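Local coordinates for protein branched-chain-amino-acid aminotransferase (Pseudomonas sp. UW4, PDB 6JIF) that catalyses pyridoxal-5'-phosphate-dependent transamination of branched-chain amino acids, a reversible exchange of amino groups between these amino acids and 2-oxo acids, at residues 81-84 with 90-93; 247-250 with 254-257; 278-283 with 334-339; 313-318 with 322-327; 342-345 with 351-354. All coordinates share one frame; numbering follows the deposited sequence.

Contact 1 (81-84 with 90-93); sequences MKAY and SINL
Ala83 and Leu93 face each other as a non-hydrogen-bonded pair of the antiparallel hairpin formed by strands 76-85 and 91-94, and their methyl groups make the apolar centre of the contact. Leu93 CD1 lies 4.1 Å from Ala83 CB, and it also comes within 4.1 Å of Met81 SD, two residues before Ala83 on its strand. The leucine reaches this spot because its CG stands anti to the backbone N (chi1 179°), a torsion that carries the branch back over the neighbouring strand. Ile91 adds its CG2 methyl beside Ala83 CB, so that one face of the hairpin is a row of aliphatic groups, roofed by Phe120, Cys124 and Val128 of helix 117-130.

Tyr84 and Asn92 point to the opposite face and are joined through their backbones. Tyr84 N donates to Asn92 O at 2.8 Å, and Asn92 N returns a straighter bond to Tyr84 O, 166° at the hydrogen. Asn92 O also receives the CA-H of Ala83 at 3.1 Å, and it sits near the plane of the Tyr84 ring, at the ring's edge. One face of the hairpin is thus apolar, while the other carries buried polar groups with partners: Lys82 NZ bonds to Thr305 O, and the Asn92 amide holds Lys358 NZ, on the next strand of the sheet, through OD1 and Gln345 O of helix 332-346 through ND2.

Contact 2 (247-250 with 254-257); sequences FGIT and KFVT
The beta hairpin of strands 245-250 and 255-258 brings Phe247 against Phe255 and closes at its turn with Thr250 and Lys254. The two phenylalanine rings are nearly parallel, their planes 13° apart, but they are slid so far that they barely overlap, with centroids 5.0 Å from each other. Over one face of the Phe255 ring lies Phe247 CB, 3.5 Å from Phe255 CZ. Phe247 has its CG wedged between the backbone N and the carbonyl carbon (chi1 68°), whereas the Phe255 ring is swung to the far side from its own amide nitrogen (chi1 178°), and these two choices bring the side chains across each other at about a right angle. Ile249 extends the cluster, its CD1 3.9 Å from Phe255 CD2.

Within the mixed sheet of this PLP enzyme the hairpin is flanked by strand 297-304 beside 245-250 and by strand 284-287 beside 255-258, while helices 267-278 and 332-346 supply Ile273 and Leu337 to pack on Phe255. Gly248 and Val256 form the hydrogen-bonded pair: Val256 N points to Gly248 O at 2.8 Å, and Gly248 N answers to Val256 O. Nearer the turn, Thr250 N donates to Lys254 O. Thr250 OG1 accepts the Lys254 N-H at 2.8 Å and is also bonded to Asp252 within the turn, while its methyl CG2 rests 3.6 Å from Val256 CG2. A valine in place of Thr250 would probably leave the Lys254 N-H without its acceptor and Asp252 without its hydroxyl partner, making the turn less firmly held.

Contact 3 (278-283 with 334-339); sequences TRLGME and TQKLYK
Leu280 meets helix 332-346 with both of its terminal methyls, each on a different helix residue. Its CD1 comes to 3.6 Å from Leu337 CD2, the closest approach between the two segments, and the two leucines meet at an oblique angle. Leu280 CD2 lies 4.0 Å from Lys336 CG, against the aliphatic part of the lysine, where the side chains run past one another in opposite directions. The lysine stem leaves the helix with CG opposite the amide nitrogen (chi1 -180°) and turns about its CG-CD bond (chi3 62°), which brings its amino end toward the loop. There a water donates to Leu280 O at 2.7 Å and makes a weak bond with Lys336 NZ, a thin polar bridge beside the apolar contact.

After the turn at Gly281, which has positive phi, Met282 rejoins the helix side: its SD lies 4.4 Å from Leu337 CD2, so this one methyl is approached by both loop residues.

The loop links helix 267-278 to strand 284-287, and Met282 is still held to Ala276 of that helix by a backbone hydrogen bond. Leu337 also touches Ile309 and Phe255, and its side chain fills the place where the loop, strand 255-258 and strand 308-317 come together on one flank of helix 332-346.

Contact 4 (313-318 with 322-327); sequences GGIDYN and HVFHSE
Gly313 O is approached by Phe324 N, a water and the CA-H of Val323, where the hairpin of strands 308-317 and 320-323 leaves its regular pairing. The Phe324 N-H reaches it over a long 3.3 Å, lying nearly in line with the carbonyl bond, while the water, 2.8 Å from Gly313 O, also accepts the His325 N-H and so joins the strand to the chain that turns away. Regular antiparallel pairing holds nearer the hairpin turn: Ile315 N donates to His322 O, and His322 N returns to Ile315 O at 2.8 Å, almost straight at the hydrogen (175°) but rising well above the carbonyl plane.

Ile315 and Phe324 carry the apolar side. Ile315 CD1 meets the Phe324 ring at its edge and in its plane, 3.7 Å from CZ, and His322 CD2 sits over one face of the same ring, offset toward the rim. Phe297 and Ala300 of strand 297-304 also touch the ring, tying the hairpin to the rest of the mixed sheet. An alanine here instead of Phe324 would probably open a gap beside Ile315 CD1 and remove the ring packed under His322 CD2.

Glu327 folds back through a bend at chi2 (-84°). Its OE1 is bonded to Asn186, whereas OE2 lies 3.5 Å from the carbonyl C of Gly313, close against a backbone bare of any side chain.

Contact 5 (342-345 with 351-354); sequences TGVQ and APAG
Val344 CG1 presses on Ala351 CB at 3.5 Å, a close methyl-to-methyl approach. The setting is a helix end and the loop that follows it: after helix 332-346 the chain curls round the C-terminal end, brings Ala351 and Pro352 against Val344, and then leads away to strand 356-358. The contact is wholly apolar and small, so its character is set by how a few carbons are turned.

Val344 points its side chain toward the loop. With CG1 swung opposite the amide nitrogen (chi1 166°), that methyl projects outward from the helix to the following chain, and it is the one branch that makes the contact; CG2 is turned to stand beside the backbone N. The methyl touches more than the end of Ala351, for it also lies 3.8 Å from Ala351 CA, which places it against the flank of the residue and not on its CB alone.

Pro352 widens the same patch. Its ring, puckered C-gamma exo, presents CD to the valine, and since CD is bonded to the proline nitrogen, the approach is to the part of the ring beside the Ala351-Pro352 peptide link. Val344 is also touched by Ile349 and Trp355, residues of the chain on either side of this loop segment, so the buried valine serves as a common packing point for the loop after the helix. Pro352 CD stands 4.0 Å from Val344 CG1, the methyl that Ala351 also meets.

From the N terminus, contact 1 closes a hairpin in the seven-stranded antiparallel sheet; contact 2 closes another, in the mixed sheet. Contact 3 then spans a long loop, bringing the chain after helix 267-278 to helix 332-346, and contact 4, a further hairpin, falls within that loop. Contact 5 comes last, bringing the loop after helix 332-346 against its last turn. None of the five cross. Contacts 2 and 3 meet through Phe255 N and Glu283 O, contacts 3 and 5 through Arg279 beside Ala351 and Pro352, and contacts 5 and 1 through Gln345 and Asn92. Helix 332-346 thus links the two sheets.

Contact 1 (81-84 with 90-93)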
loop_
_atom_site.group_PDB
_atom_site.type_symbol
_atom_site.label_atom_id
_atom_site.label_comp_id
_atom_site.label_asym_id
_atom_site.label_seq_id
_atom_site.Cartn_x
_atom_site.Cartn_y
_atom_site.Cartn_z
ATOM N N MET B 81 13.833 14.742 1.920
ATOM C CA MET B 81 15.140 15.294 2.307
ATOM C C MET B 81 15.007 16.807 2.495
ATOM O O MET B 81 14.039 17.419 2.041
ATOM C CB MET B 81 16.220 15.002 1.258
ATOM C CG MET B 81 15.970 15.859 0.016
ATOM S SD MET B 81 16.836 15.281 -1.406
ATOM C CE MET B 81 15.899 13.768 -1.549
ATOM N N LYS B 82 15.985 17.422 3.155
ATOM C CA LYS B 82 15.913 18.866 3.379
ATOM C C LYS B 82 17.129 19.624 2.834
ATOM O O LYS B 82 18.262 19.110 2.813
ATOM C CB LYS B 82 15.775 19.200 4.878
ATOM C CG LYS B 82 14.367 18.992 5.409
ATOM C CD LYS B 82 14.315 19.217 6.926
ATOM C CE LYS B 82 13.029 18.637 7.519
ATOM N NZ LYS B 82 13.045 18.850 9.002
ATOM N N ALA B 83 16.884 20.878 2.446
ATOM C CA ALA B 83 17.948 21.835 2.165
ATOM C C ALA B 83 17.835 22.934 3.197
ATOM O O ALA B 83 16.727 23.249 3.618
ATOM C CB ALA B 83 17.851 22.434 0.758
ATOM N N TYR B 84 18.985 23.440 3.643
ATOM C CA TYR B 84 19.115 24.414 4.721
ATOM C C TYR B 84 19.949 25.611 4.264
ATOM O O TYR B 84 20.987 25.442 3.602
ATOM C CB TYR B 84 19.784 23.775 5.928
ATOM C CG TYR B 84 19.156 22.509 6.422
ATOM C CD1 TYR B 84 19.488 21.263 5.853
ATOM C CD2 TYR B 84 18.248 22.522 7.453
ATOM C CE1 TYR B 84 18.918 20.090 6.313
ATOM C CE2 TYR B 84 17.688 21.348 7.923
ATOM C CZ TYR B 84 18.020 20.140 7.344
ATOM O OH TYR B 84 17.454 18.965 7.784
ATOM N N SER B 90 25.305 30.125 1.992
ATOM C CA SER B 90 25.226 29.017 1.037
ATOM C C SER B 90 24.054 28.111 1.421
ATOM O O SER B 90 23.369 28.343 2.418
ATOM C CB SER B 90 26.542 28.228 0.968
ATOM O OG SER B 90 26.992 27.802 2.238
ATOM N N ILE B 91 23.819 27.062 0.631
ATOM C CA ILE B 91 22.683 26.154 0.794
ATOM C C ILE B 91 23.173 24.704 0.916
ATOM O O ILE B 91 23.843 24.193 0.009
ATOM C CB ILE B 91 21.705 26.278 -0.392
ATOM C CG1 ILE B 91 21.291 27.744 -0.560
ATOM C CG2 ILE B 91 20.536 25.327 -0.185
ATOM C CD1 ILE B 91 20.501 28.006 -1.839
ATOM N N ASN B 92 22.805 24.022 2.013
ATOM C CA ASN B 92 23.197 22.630 2.245
ATOM C C ASN B 92 22.034 21.717 1.886
ATOM O O ASN B 92 20.981 21.775 2.520
ATOM C CB ASN B 92 23.560 22.366 3.717
ATOM C CG ASN B 92 24.924 22.830 4.076
ATOM O OD1 ASN B 92 25.622 23.334 3.237
ATOM N ND2 ASN B 92 25.328 22.644 5.333
ATOM N N LEU B 93 22.219 20.828 0.922
ATOM C CA LEU B 93 21.260 19.753 0.714
ATOM C C LEU B 93 21.796 18.512 1.432
ATOM O O LEU B 93 22.877 18.035 1.097
ATOM C CB LEU B 93 21.118 19.528 -0.793
ATOM C CG LEU B 93 20.210 18.453 -1.326
ATOM C CD1 LEU B 93 18.809 18.835 -0.894
ATOM C CD2 LEU B 93 20.318 18.435 -2.844
#

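Contact 2 (247-250 with 254-257)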
loop_
_atom_site.group_PDB
_atom_site.type_symbol
_atom_site.label_atom_id
_atom_site.label_comp_id
_atom_site.label_asym_id
_atom_site.label_seq_id
_atom_site.Cartn_x
_atom_site.Cartn_y
_atom_site.Cartn_z
ATOM N N PHE B 247 15.069 5.074 18.948
ATOM C CA PHE B 247 16.349 4.807 19.585
ATOM C C PHE B 247 16.167 4.912 21.102
ATOM O O PHE B 247 15.298 5.642 21.597
ATOM C CB PHE B 247 17.469 5.723 19.057
ATOM C CG PHE B 247 17.309 7.160 19.445
ATOM C CD1 PHE B 247 17.766 7.627 20.685
ATOM C CD2 PHE B 247 16.648 8.045 18.610
ATOM C CE1 PHE B 247 17.596 8.967 21.050
ATOM C CE2 PHE B 247 16.443 9.374 18.989
ATOM C CZ PHE B 247 16.925 9.838 20.216
ATOM N N GLY B 248 16.943 4.109 21.817
ATOM C CA GLY B 248 17.044 4.219 23.260
ATOM C C GLY B 248 18.490 4.492 23.632
ATOM O O GLY B 248 19.403 4.097 22.922
ATOM N N ILE B 249 18.694 5.162 24.763
ATOM C CA ILE B 249 20.025 5.417 25.314
ATOM C C ILE B 249 20.128 4.620 26.594
ATOM O O ILE B 249 19.347 4.867 27.510
ATOM C CB ILE B 249 20.240 6.908 25.626
ATOM C CG1 ILE B 249 19.987 7.776 24.403
ATOM C CG2 ILE B 249 21.654 7.109 26.234
ATOM C CD1 ILE B 249 20.904 7.468 23.204
ATOM N N THR B 250 21.020 3.637 26.657
ATOM C CA THR B 250 21.112 2.782 27.832
ATOM C C THR B 250 21.740 3.511 29.016
ATOM O O THR B 250 22.347 4.576 28.888
ATOM C CB THR B 250 21.955 1.541 27.573
ATOM O OG1 THR B 250 23.305 1.959 27.314
ATOM C CG2 THR B 250 21.398 0.793 26.412
ATOM N N LYS B 254 24.848 3.683 25.701
ATOM C CA LYS B 254 24.885 3.147 24.342
ATOM C C LYS B 254 23.654 3.612 23.595
ATOM O O LYS B 254 22.558 3.657 24.173
ATOM C CB LYS B 254 24.920 1.614 24.364
ATOM C CG LYS B 254 26.105 1.075 25.124
ATOM C CD LYS B 254 26.194 -0.420 25.024
ATOM C CE LYS B 254 27.373 -0.921 25.884
ATOM N NZ LYS B 254 27.270 -2.383 26.049
ATOM N N PHE B 255 23.830 3.911 22.292
ATOM C CA PHE B 255 22.732 4.297 21.407
ATOM C C PHE B 255 22.199 3.008 20.799
ATOM O O PHE B 255 22.943 2.307 20.101
ATOM C CB PHE B 255 23.242 5.265 20.347
ATOM C CG PHE B 255 22.213 5.713 19.326
ATOM C CD1 PHE B 255 21.897 4.887 18.226
ATOM C CD2 PHE B 255 21.586 6.958 19.431
ATOM C CE1 PHE B 255 20.976 5.315 17.253
ATOM C CE2 PHE B 255 20.666 7.392 18.486
ATOM C CZ PHE B 255 20.363 6.567 17.373
ATOM N N VAL B 256 20.953 2.635 21.133
ATOM C CA VAL B 256 20.401 1.334 20.717
ATOM C C VAL B 256 19.247 1.561 19.752
ATOM O O VAL B 256 18.335 2.342 20.023
ATOM C CB VAL B 256 19.960 0.514 21.937
ATOM C CG1 VAL B 256 19.460 -0.827 21.513
ATOM C CG2 VAL B 256 21.145 0.370 22.892
ATOM N N THR B 257 19.266 0.853 18.624
ATOM C CA THR B 257 18.143 1.009 17.702
ATOM C C THR B 257 17.766 -0.348 17.089
ATOM O O THR B 257 18.630 -1.229 16.921
ATOM C CB THR B 257 18.500 2.091 16.647
ATOM O OG1 THR B 257 17.335 2.438 15.888
ATOM C CG2 THR B 257 19.624 1.601 15.711
#

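Contact 3 (278-283 with 334-339)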
loop_
_atom_site.group_PDB
_atom_site.type_symbol
_atom_site.label_atom_id
_atom_site.label_comp_id
_atom_site.label_asym_id
_atom_site.label_seq_id
_atom_site.Cartn_x
_atom_site.Cartn_y
_atom_site.Cartn_z
ATOM N N THR B 278 31.495 8.347 15.338
ATOM C CA THR B 278 32.688 9.029 14.864
ATOM C C THR B 278 32.850 10.447 15.405
ATOM O O THR B 278 33.920 11.043 15.210
ATOM C CB THR B 278 32.714 9.071 13.334
ATOM O OG1 THR B 278 31.671 9.938 12.882
ATOM C CG2 THR B 278 32.424 7.669 12.801
ATOM N N ARG B 279 31.813 11.039 15.992
ATOM C CA ARG B 279 31.953 12.395 16.510
ATOM C C ARG B 279 31.663 12.536 17.999
ATOM O O ARG B 279 32.163 13.488 18.627
ATOM C CB ARG B 279 31.071 13.377 15.691
ATOM C CG ARG B 279 31.574 13.601 14.236
ATOM C CD ARG B 279 32.868 14.362 14.211
ATOM N NE ARG B 279 33.200 14.668 12.813
ATOM C CZ ARG B 279 32.735 15.725 12.148
ATOM N NH1 ARG B 279 31.954 16.591 12.752
ATOM N NH2 ARG B 279 33.075 15.917 10.863
ATOM N N LEU B 280 30.810 11.680 18.577
ATOM C CA LEU B 280 30.400 11.843 19.971
ATOM C C LEU B 280 31.013 10.826 20.920
ATOM O O LEU B 280 30.674 10.844 22.103
ATOM C CB LEU B 280 28.871 11.751 20.078
ATOM C CG LEU B 280 28.251 12.824 19.194
ATOM C CD1 LEU B 280 26.793 12.612 18.975
ATOM C CD2 LEU B 280 28.536 14.196 19.876
ATOM N N GLY B 281 31.856 9.922 20.424
ATOM C CA GLY B 281 32.511 8.919 21.241
ATOM C C GLY B 281 31.560 7.922 21.859
ATOM O O GLY B 281 31.830 7.421 22.952
ATOM N N MET B 282 30.463 7.604 21.172
ATOM C CA MET B 282 29.448 6.690 21.702
ATOM C C MET B 282 29.492 5.301 21.051
ATOM O O MET B 282 29.905 5.142 19.896
ATOM C CB MET B 282 28.044 7.274 21.528
ATOM C CG MET B 282 27.843 8.563 22.313
ATOM S SD MET B 282 26.231 9.271 21.889
ATOM C CE MET B 282 25.192 8.097 22.723
ATOM N N GLU B 283 29.051 4.290 21.811
ATOM C CA GLU B 283 28.826 2.929 21.300
ATOM C C GLU B 283 27.420 2.823 20.722
ATOM O O GLU B 283 26.480 3.417 21.260
ATOM C CB GLU B 283 29.010 1.890 22.412
ATOM C CG GLU B 283 30.381 1.259 22.471
ATOM C CD GLU B 283 30.897 1.047 23.879
ATOM O OE1 GLU B 283 30.137 1.285 24.857
ATOM O OE2 GLU B 283 32.083 0.655 24.014
ATOM N N THR B 334 20.101 13.019 24.405
ATOM C CA THR B 334 19.254 13.402 23.284
ATOM C C THR B 334 19.544 14.823 22.856
ATOM O O THR B 334 19.624 15.112 21.655
ATOM C CB THR B 334 17.764 13.240 23.667
ATOM O OG1 THR B 334 17.481 11.854 23.916
ATOM C CG2 THR B 334 16.833 13.728 22.537
ATOM N N GLN B 335 19.754 15.718 23.827
ATOM C CA GLN B 335 20.033 17.092 23.472
ATOM C C GLN B 335 21.338 17.161 22.693
ATOM O O GLN B 335 21.414 17.845 21.681
ATOM C CB GLN B 335 20.086 17.984 24.718
ATOM C CG GLN B 335 18.682 18.169 25.265
ATOM C CD GLN B 335 18.530 19.295 26.260
ATOM O OE1 GLN B 335 18.653 19.099 27.475
ATOM N NE2 GLN B 335 18.246 20.484 25.751
ATOM N N LYS B 336 22.350 16.393 23.131
ATOM C CA LYS B 336 23.659 16.418 22.476
ATOM C C LYS B 336 23.574 15.872 21.050
ATOM O O LYS B 336 24.159 16.455 20.123
ATOM C CB LYS B 336 24.659 15.630 23.332
ATOM C CG LYS B 336 26.084 15.567 22.780
ATOM C CD LYS B 336 27.048 14.816 23.744
ATOM C CE LYS B 336 26.623 13.337 23.968
ATOM N NZ LYS B 336 27.591 12.569 24.845
ATOM N N LEU B 337 22.831 14.781 20.854
ATOM C CA LEU B 337 22.602 14.240 19.513
ATOM C C LEU B 337 21.872 15.245 18.628
ATOM O O LEU B 337 22.185 15.411 17.458
ATOM C CB LEU B 337 21.785 12.949 19.603
ATOM C CG LEU B 337 22.521 11.731 20.158
ATOM C CD1 LEU B 337 21.519 10.645 20.586
ATOM C CD2 LEU B 337 23.464 11.159 19.111
ATOM N N TYR B 338 20.827 15.860 19.150
ATOM C CA TYR B 338 20.112 16.844 18.351
ATOM C C TYR B 338 21.024 18.021 17.976
ATOM O O TYR B 338 21.006 18.500 16.831
ATOM C CB TYR B 338 18.923 17.330 19.154
ATOM C CG TYR B 338 18.120 18.369 18.463
ATOM C CD1 TYR B 338 17.157 17.996 17.547
ATOM C CD2 TYR B 338 18.301 19.728 18.757
ATOM C CE1 TYR B 338 16.393 18.935 16.924
ATOM C CE2 TYR B 338 17.535 20.698 18.121
ATOM C CZ TYR B 338 16.578 20.290 17.211
ATOM O OH TYR B 338 15.814 21.230 16.552
ATOM N N LYS B 339 21.827 18.479 18.923
ATOM C CA LYS B 339 22.749 19.593 18.659
ATOM C C LYS B 339 23.716 19.219 17.541
ATOM O O LYS B 339 23.943 19.997 16.610
ATOM C CB LYS B 339 23.512 19.948 19.917
ATOM C CG LYS B 339 24.498 21.136 19.666
ATOM C CD LYS B 339 25.075 21.741 20.951
ATOM C CE LYS B 339 26.323 21.006 21.418
ATOM N NZ LYS B 339 26.216 20.533 22.867
HETATM O O HOH W 1 30.484 13.259 23.376
#

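Contact 4 (313-318 with 322-327)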
loop_
_atom_site.group_PDB
_atom_site.type_symbol
_atom_site.label_atom_id
_atom_site.label_comp_id
_atom_site.label_asym_id
_atom_site.label_seq_id
_atom_site.Cartn_x
_atom_site.Cartn_y
_atom_site.Cartn_z
ATOM N N GLY B 313 8.732 10.897 25.998
ATOM C CA GLY B 313 8.574 11.039 27.443
ATOM C C GLY B 313 8.174 9.677 28.004
ATOM O O GLY B 313 8.885 9.101 28.845
ATOM N N GLY B 314 7.144 9.075 27.446
ATOM C CA GLY B 314 6.694 7.795 27.974
ATOM C C GLY B 314 6.077 6.979 26.868
ATOM O O GLY B 314 5.567 7.523 25.889
ATOM N N ILE B 315 6.080 5.670 27.062
ATOM C CA ILE B 315 5.381 4.727 26.190
ATOM C C ILE B 315 4.288 4.050 27.003
ATOM O O ILE B 315 4.574 3.483 28.061
ATOM C CB ILE B 315 6.328 3.667 25.606
ATOM C CG1 ILE B 315 7.318 4.388 24.682
ATOM C CG2 ILE B 315 5.521 2.601 24.896
ATOM C CD1 ILE B 315 8.403 3.488 24.145
ATOM N N ASP B 316 3.061 4.091 26.492
ATOM C CA ASP B 316 1.927 3.398 27.123
ATOM C C ASP B 316 1.837 1.986 26.545
ATOM O O ASP B 316 1.766 1.805 25.323
ATOM C CB ASP B 316 0.645 4.172 26.851
ATOM C CG ASP B 316 -0.565 3.537 27.459
ATOM O OD1 ASP B 316 -0.581 3.453 28.679
ATOM O OD2 ASP B 316 -1.504 3.153 26.723
ATOM N N TYR B 317 1.860 0.999 27.428
ATOM C CA TYR B 317 1.864 -0.420 27.036
ATOM C C TYR B 317 1.016 -1.168 28.068
ATOM O O TYR B 317 1.241 -1.019 29.275
ATOM C CB TYR B 317 3.293 -0.960 27.033
ATOM C CG TYR B 317 3.414 -2.426 26.622
ATOM C CD1 TYR B 317 2.783 -2.867 25.499
ATOM C CD2 TYR B 317 4.128 -3.344 27.413
ATOM C CE1 TYR B 317 2.849 -4.192 25.119
ATOM C CE2 TYR B 317 4.223 -4.677 27.032
ATOM C CZ TYR B 317 3.574 -5.083 25.901
ATOM O OH TYR B 317 3.672 -6.416 25.544
ATOM N N ASN B 318 0.050 -1.958 27.607
ATOM C CA ASN B 318 -0.883 -2.626 28.541
ATOM C C ASN B 318 -1.403 -1.618 29.566
ATOM O O ASN B 318 -1.448 -1.899 30.759
ATOM C CB ASN B 318 -0.219 -3.798 29.251
ATOM C CG ASN B 318 0.093 -4.927 28.315
ATOM O OD1 ASN B 318 -0.634 -5.152 27.342
ATOM N ND2 ASN B 318 1.187 -5.623 28.570
ATOM N N HIS B 322 5.186 4.046 30.752
ATOM C CA HIS B 322 6.583 3.933 31.162
ATOM C C HIS B 322 7.293 5.224 30.800
ATOM O O HIS B 322 7.489 5.500 29.613
ATOM C CB HIS B 322 7.312 2.756 30.485
ATOM C CG HIS B 322 8.720 2.573 30.990
ATOM N ND1 HIS B 322 9.035 1.672 31.989
ATOM C CD2 HIS B 322 9.879 3.213 30.683
ATOM C CE1 HIS B 322 10.320 1.781 32.287
ATOM N NE2 HIS B 322 10.855 2.700 31.504
ATOM N N VAL B 323 7.793 5.946 31.803
ATOM C CA VAL B 323 8.554 7.179 31.563
ATOM C C VAL B 323 10.042 6.896 31.726
ATOM O O VAL B 323 10.457 6.432 32.792
ATOM C CB VAL B 323 8.097 8.293 32.527
ATOM C CG1 VAL B 323 9.010 9.530 32.403
ATOM C CG2 VAL B 323 6.701 8.666 32.178
ATOM N N PHE B 324 10.867 7.260 30.712
ATOM C CA PHE B 324 12.301 6.914 30.738
ATOM C C PHE B 324 13.071 7.892 31.620
ATOM O O PHE B 324 13.864 7.496 32.500
ATOM C CB PHE B 324 12.909 6.894 29.315
ATOM C CG PHE B 324 12.261 5.865 28.378
ATOM C CD1 PHE B 324 12.695 4.560 28.364
ATOM C CD2 PHE B 324 11.204 6.238 27.565
ATOM C CE1 PHE B 324 12.086 3.625 27.545
ATOM C CE2 PHE B 324 10.585 5.351 26.725
ATOM C CZ PHE B 324 11.013 4.026 26.711
ATOM N N HIS B 325 12.939 9.176 31.298
ATOM C CA HIS B 325 13.673 10.260 31.939
ATOM C C HIS B 325 12.746 11.264 32.590
ATOM O O HIS B 325 12.898 11.557 33.770
ATOM C CB HIS B 325 14.545 10.967 30.871
ATOM C CG HIS B 325 15.256 12.193 31.375
ATOM N ND1 HIS B 325 16.350 12.122 32.215
ATOM C CD2 HIS B 325 15.058 13.512 31.132
ATOM C CE1 HIS B 325 16.782 13.346 32.487
ATOM N NE2 HIS B 325 16.015 14.208 31.839
ATOM N N SER B 326 11.763 11.764 31.848
ATOM C CA SER B 326 10.950 12.881 32.305
ATOM C C SER B 326 9.804 13.111 31.338
ATOM O O SER B 326 9.967 12.963 30.124
ATOM C CB SER B 326 11.802 14.164 32.354
ATOM O OG SER B 326 11.025 15.267 32.748
ATOM N N GLU B 327 8.684 13.586 31.880
ATOM C CA GLU B 327 7.590 14.076 31.049
ATOM C C GLU B 327 7.779 15.532 30.644
ATOM O O GLU B 327 7.005 16.030 29.813
ATOM C CB GLU B 327 6.262 13.913 31.798
ATOM C CG GLU B 327 5.831 12.449 31.944
ATOM C CD GLU B 327 5.113 11.979 30.696
ATOM O OE1 GLU B 327 3.862 12.118 30.687
ATOM O OE2 GLU B 327 5.793 11.482 29.747
HETATM O O HOH W 2 11.412 10.289 29.265
#

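Contact 5 (342-345 with 351-354)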
loop_
_atom_site.group_PDB
_atom_site.type_symbol
_atom_site.label_atom_id
_atom_site.label_comp_id
_atom_site.label_asym_id
_atom_site.label_seq_id
_atom_site.Cartn_x
_atom_site.Cartn_y
_atom_site.Cartn_z
ATOM N N THR B 342 21.690 18.714 13.974
ATOM C CA THR B 342 21.269 20.000 13.400
ATOM C C THR B 342 22.457 20.903 13.064
ATOM O O THR B 342 22.393 21.664 12.091
ATOM C CB THR B 342 20.295 20.706 14.355
ATOM O OG1 THR B 342 20.957 21.035 15.611
ATOM C CG2 THR B 342 19.105 19.761 14.622
ATOM N N GLY B 343 23.545 20.830 13.841
ATOM C CA GLY B 343 24.725 21.617 13.506
ATOM C C GLY B 343 25.343 21.189 12.184
ATOM O O GLY B 343 25.761 22.039 11.386
ATOM N N VAL B 344 25.406 19.879 11.935
ATOM C CA VAL B 344 25.933 19.424 10.654
ATOM C C VAL B 344 24.992 19.813 9.517
ATOM O O VAL B 344 25.431 20.368 8.491
ATOM C CB VAL B 344 26.206 17.921 10.712
ATOM C CG1 VAL B 344 26.414 17.366 9.281
ATOM C CG2 VAL B 344 27.410 17.667 11.654
ATOM N N GLN B 345 23.678 19.633 9.724
ATOM C CA GLN B 345 22.717 19.962 8.666
ATOM C C GLN B 345 22.833 21.432 8.242
ATOM O O GLN B 345 22.860 21.738 7.035
ATOM C CB GLN B 345 21.292 19.613 9.134
ATOM C CG GLN B 345 21.052 18.156 9.227
ATOM C CD GLN B 345 19.760 17.829 9.947
ATOM O OE1 GLN B 345 19.276 18.606 10.784
ATOM N NE2 GLN B 345 19.207 16.669 9.640
ATOM N N ALA B 351 30.688 18.927 8.449
ATOM C CA ALA B 351 30.043 17.642 8.235
ATOM C C ALA B 351 31.042 16.533 7.940
ATOM O O ALA B 351 32.154 16.782 7.448
ATOM C CB ALA B 351 29.067 17.700 7.054
ATOM N N PRO B 352 30.650 15.290 8.199
ATOM C CA PRO B 352 31.412 14.155 7.684
ATOM C C PRO B 352 31.509 14.196 6.173
ATOM O O PRO B 352 30.687 14.800 5.481
ATOM C CB PRO B 352 30.577 12.942 8.120
ATOM C CG PRO B 352 29.822 13.420 9.356
ATOM C CD PRO B 352 29.491 14.853 9.008
ATOM N N ALA B 353 32.512 13.492 5.676
ATOM C CA ALA B 353 32.821 13.482 4.258
ATOM C C ALA B 353 31.628 13.030 3.435
ATOM O O ALA B 353 30.962 12.037 3.763
ATOM C CB ALA B 353 33.987 12.543 3.999
ATOM N N GLY B 354 31.323 13.809 2.407
ATOM C CA GLY B 354 30.325 13.418 1.436
ATOM C C GLY B 354 28.876 13.647 1.826
ATOM O O GLY B 354 27.997 13.454 0.980
#